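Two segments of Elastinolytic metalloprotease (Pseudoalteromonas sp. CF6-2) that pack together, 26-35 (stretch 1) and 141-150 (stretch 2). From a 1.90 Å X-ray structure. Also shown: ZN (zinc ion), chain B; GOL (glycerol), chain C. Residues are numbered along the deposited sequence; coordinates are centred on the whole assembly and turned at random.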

# COMPACT_ATOMS: atom_id res chain seq x y z
N SER A 26 8.35 2.45 -13.27
CA SER A 26 8.45 2.46 -14.72
C SER A 26 7.73 1.25 -15.31
O SER A 26 7.68 0.19 -14.70
N GLY A 27 7.17 1.42 -16.50
CA GLY A 27 6.54 0.28 -17.15
C GLY A 27 5.27 -0.19 -16.45
O GLY A 27 4.73 0.47 -15.57
N TYR A 28 4.82 -1.38 -16.87
CA TYR A 28 3.53 -1.97 -16.46
C TYR A 28 3.69 -3.20 -15.57
O TYR A 28 4.76 -3.82 -15.53
N PRO A 29 2.61 -3.60 -14.87
CA PRO A 29 1.29 -2.99 -14.70
C PRO A 29 1.29 -1.96 -13.57
O PRO A 29 2.29 -1.90 -12.86
N TYR A 30 0.22 -1.17 -13.40
CA TYR A 30 0.17 -0.20 -12.30
C TYR A 30 -0.40 -0.93 -11.09
O TYR A 30 -1.61 -0.94 -10.84
N SER A 31 0.51 -1.52 -10.32
CA SER A 31 0.20 -2.44 -9.23
C SER A 31 0.27 -1.81 -7.85
O SER A 31 -0.09 -2.47 -6.87
N SER A 32 0.77 -0.58 -7.74
CA SER A 32 1.21 -0.05 -6.46
C SER A 32 0.64 1.34 -6.20
O SER A 32 0.33 2.09 -7.13
N LEU A 33 0.52 1.67 -4.91
CA LEU A 33 0.10 2.98 -4.43
C LEU A 33 1.02 3.39 -3.30
O LEU A 33 1.45 2.54 -2.51
N ASP A 34 1.33 4.68 -3.21
CA ASP A 34 2.07 5.22 -2.07
C ASP A 34 1.09 5.90 -1.12
O ASP A 34 0.39 6.83 -1.51
N PHE A 35 1.02 5.40 0.12
CA PHE A 35 0.12 5.92 1.15
C PHE A 35 0.91 6.65 2.23
O PHE A 35 1.97 6.18 2.66
N ARG A 141 -13.62 1.28 -5.84
CA ARG A 141 -13.01 0.78 -7.06
C ARG A 141 -11.80 1.65 -7.38
O ARG A 141 -11.90 2.88 -7.33
N ILE A 142 -10.67 1.03 -7.70
CA ILE A 142 -9.47 1.76 -8.09
C ILE A 142 -9.48 1.92 -9.61
O ILE A 142 -9.60 0.94 -10.35
N ASP A 143 -9.35 3.15 -10.07
CA ASP A 143 -9.24 3.43 -11.50
C ASP A 143 -7.84 3.96 -11.75
O ASP A 143 -7.51 5.05 -11.28
N VAL A 144 -7.02 3.22 -12.48
CA VAL A 144 -5.63 3.66 -12.68
C VAL A 144 -5.57 4.73 -13.77
O VAL A 144 -6.46 4.86 -14.62
N GLY A 145 -4.50 5.51 -13.74
CA GLY A 145 -4.29 6.58 -14.70
C GLY A 145 -3.59 6.08 -15.95
O GLY A 145 -3.53 4.88 -16.23
N ASN A 146 -3.04 7.03 -16.71
CA ASN A 146 -2.49 6.73 -18.02
C ASN A 146 -0.96 6.69 -18.04
O ASN A 146 -0.37 6.50 -19.11
N SER A 147 -0.32 6.86 -16.90
CA SER A 147 1.13 6.75 -16.79
C SER A 147 1.45 6.46 -15.33
O SER A 147 0.60 6.63 -14.45
N ASN A 148 2.69 6.03 -15.08
CA ASN A 148 3.12 5.84 -13.70
C ASN A 148 2.95 7.12 -12.89
O ASN A 148 3.41 8.19 -13.28
N TYR A 149 2.25 6.99 -11.75
CA TYR A 149 2.01 8.03 -10.76
C TYR A 149 1.02 9.08 -11.23
O TYR A 149 0.85 10.11 -10.55
N ASP A 150 0.36 8.87 -12.37
CA ASP A 150 -0.60 9.83 -12.88
C ASP A 150 -1.65 10.16 -11.81
O ASP A 150 -2.34 9.27 -11.31

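Stretch 2 enters the contact as the end of a strand and leaves it through a type II beta turn, and of the 427 Å² buried between the stretches, Tyr-30 contributes the largest share, 123 Å². Arg-141 (chi1 t) and Asp-143 (chi1 t) lie out of reach of stretch 1 and pair with each other instead, in a salt bridge of 3.0 Å between Arg-141 NH1 and Asp-143 OD2. Between them Ile-142 points toward stretch 1 with chi1 m and chi2 t, and its CD1 lies 4.3 Å from CD1 of Leu-33. The Leu-33 CA-to-CB bond points away, but the m, t rotamer brings the end of the side chain back to this loose apolar contact.

Val-144, also m, points toward stretch 1 and places CG2 4.0 Å from Tyr-30 CD2, at the edge of the ring. Tyr-30 itself is buried, points toward stretch 2 with chi1 m, and lies along the loop from Val-144 to Asn-148. The carbonyl of Gly-145 meets the same ring near its plane, with Gly-145 O 3.5 Å from Tyr-30 CE2. A CB on Gly-145 would clash with Asp-150 OD2, the carboxylate oxygen that accepts a hydrogen bond from the backbone N of Asn-146 at 2.9 Å.

The CA-to-CB bond of Asn-146 (chi1 m) points away, and its backbone lies beside Tyr-30, with Asn-146 O 3.8 Å from Tyr-30 OH. A water bridges here, 2.8 Å from Tyr-28 OH and 3.2 Å from Tyr-30 OH, and donates a weak hydrogen bond to Asn-146 O at 3.0 Å. The CA-to-CB bond of Ser-147 (chi1 p) also points away; its CA packs 3.3 Å from Tyr-30 OH, while its carbonyl oxygen sits over one face of the ring and accepts the turn hydrogen bond from Asp-150 N at 3.1 Å.

Asn-148 makes the one direct hydrogen bond across the stretches. Its CA-to-CB bond points sideways, but with chi1 m the amide reaches stretch 1, where ND2 donates to Gly-27 O at 3.2 Å and also lies 3.6 Å from Tyr-30 CE1.

Tyr-149 takes a positive phi of 72° in the turn. Its CB points away, yet chi1 m carries the ring toward the zinc site, and CE1 comes within 3.6 Å of Asp-34 OD2 at the ring edge. Asp-34 (m) points toward stretch 2 and binds zinc through OD1 at 2.0 Å. Glycerol links the two residues: its O2 coordinates ZN at 2.2 Å and accepts a very short hydrogen bond from Tyr-149 OH at 2.4 Å.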

# COMPACT_ATOMS: atom_id res chain seq x y z
CB SER A 26 9.92 2.43 -15.17
OG SER A 26 10.67 3.44 -14.51
CB TYR A 28 2.73 -2.39 -17.69
CG TYR A 28 2.15 -1.28 -18.51
CD1 TYR A 28 1.05 -0.56 -18.06
CD2 TYR A 28 2.66 -0.99 -19.77
CE1 TYR A 28 0.50 0.45 -18.83
CE2 TYR A 28 2.12 0.02 -20.55
CZ TYR A 28 1.05 0.73 -20.08
OH TYR A 28 0.51 1.74 -20.86
CB PRO A 29 0.39 -4.17 -14.35
CG PRO A 29 1.30 -5.10 -13.61
CD PRO A 29 2.72 -4.86 -14.11
CB TYR A 30 -0.66 1.02 -12.67
CG TYR A 30 -0.15 1.70 -13.91
CD1 TYR A 30 1.19 1.60 -14.28
CD2 TYR A 30 -1.00 2.43 -14.73
CE1 TYR A 30 1.67 2.22 -15.45
CE2 TYR A 30 -0.55 3.05 -15.88
CZ TYR A 30 0.78 2.94 -16.23
OH TYR A 30 1.21 3.55 -17.39
CB SER A 31 1.20 -3.59 -9.26
OG SER A 31 2.49 -3.07 -8.98
CB SER A 32 2.75 0.01 -6.40
OG SER A 32 3.33 -1.26 -6.66
CB LEU A 33 -1.36 2.96 -3.93
CG LEU A 33 -2.42 2.66 -4.98
CD1 LEU A 33 -3.71 2.18 -4.31
CD2 LEU A 33 -2.70 3.91 -5.83
CB ASP A 34 3.15 6.20 -2.55
CG ASP A 34 4.20 5.53 -3.40
OD1 ASP A 34 4.37 4.31 -3.27
OD2 ASP A 34 4.87 6.22 -4.20
CB PHE A 35 -0.65 4.80 1.86
CG PHE A 35 -1.61 4.04 0.99
CD1 PHE A 35 -2.48 4.70 0.13
CD2 PHE A 35 -1.65 2.66 1.05
CE1 PHE A 35 -3.37 3.99 -0.64
CE2 PHE A 35 -2.53 1.94 0.28
CZ PHE A 35 -3.40 2.60 -0.57
CB ARG A 141 -13.99 0.81 -8.23
CG ARG A 141 -13.41 0.24 -9.54
CD ARG A 141 -14.41 0.32 -10.69
NE ARG A 141 -14.62 1.71 -11.09
CZ ARG A 141 -13.83 2.37 -11.93
NH1 ARG A 141 -12.78 1.79 -12.50
NH2 ARG A 141 -14.12 3.63 -12.22
CB ILE A 142 -8.19 1.03 -7.63
CG1 ILE A 142 -8.20 0.84 -6.11
CG2 ILE A 142 -6.94 1.80 -8.10
CD1 ILE A 142 -7.14 -0.15 -5.62
CB ASP A 143 -10.30 4.43 -11.95
CG ASP A 143 -10.43 4.48 -13.46
OD1 ASP A 143 -9.45 4.90 -14.12
OD2 ASP A 143 -11.48 4.07 -13.98
CB VAL A 144 -4.70 2.48 -13.00
CG1 VAL A 144 -4.78 1.41 -11.90
CG2 VAL A 144 -4.96 1.91 -14.41
CB ASN A 146 -3.00 7.74 -19.05
CG ASN A 146 -4.51 7.65 -19.24
OD1 ASN A 146 -5.11 6.60 -19.02
ND2 ASN A 146 -5.12 8.76 -19.64
CB SER A 147 1.83 8.02 -17.27
OG SER A 147 1.44 9.11 -16.47
CB ASN A 148 4.57 5.39 -13.65
CG ASN A 148 4.72 3.93 -13.95
OD1 ASN A 148 4.63 3.09 -13.05
ND2 ASN A 148 4.95 3.60 -15.22
CB TYR A 149 3.31 8.74 -10.34
CG TYR A 149 4.35 7.85 -9.71
CD1 TYR A 149 4.24 7.44 -8.38
CD2 TYR A 149 5.47 7.45 -10.43
CE1 TYR A 149 5.22 6.65 -7.79
CE2 TYR A 149 6.45 6.65 -9.85
CZ TYR A 149 6.32 6.26 -8.54
OH TYR A 149 7.29 5.46 -7.97
CB ASP A 150 -1.26 9.25 -14.13
CG ASP A 150 -2.24 10.21 -14.79
OD1 ASP A 150 -2.32 11.39 -14.40
OD2 ASP A 150 -2.94 9.76 -15.73
ZN ZN B . 5.54 3.50 -4.71
C1 GOL C . 7.85 4.95 -4.08
O1 GOL C . 7.72 4.52 -2.76
C2 GOL C . 7.98 3.73 -4.97
O2 GOL C . 7.19 3.93 -6.12
C3 GOL C . 9.45 3.51 -5.30
O3 GOL C . 10.10 2.89 -4.20
O HOH W 1 -1.08 3.57 -19.56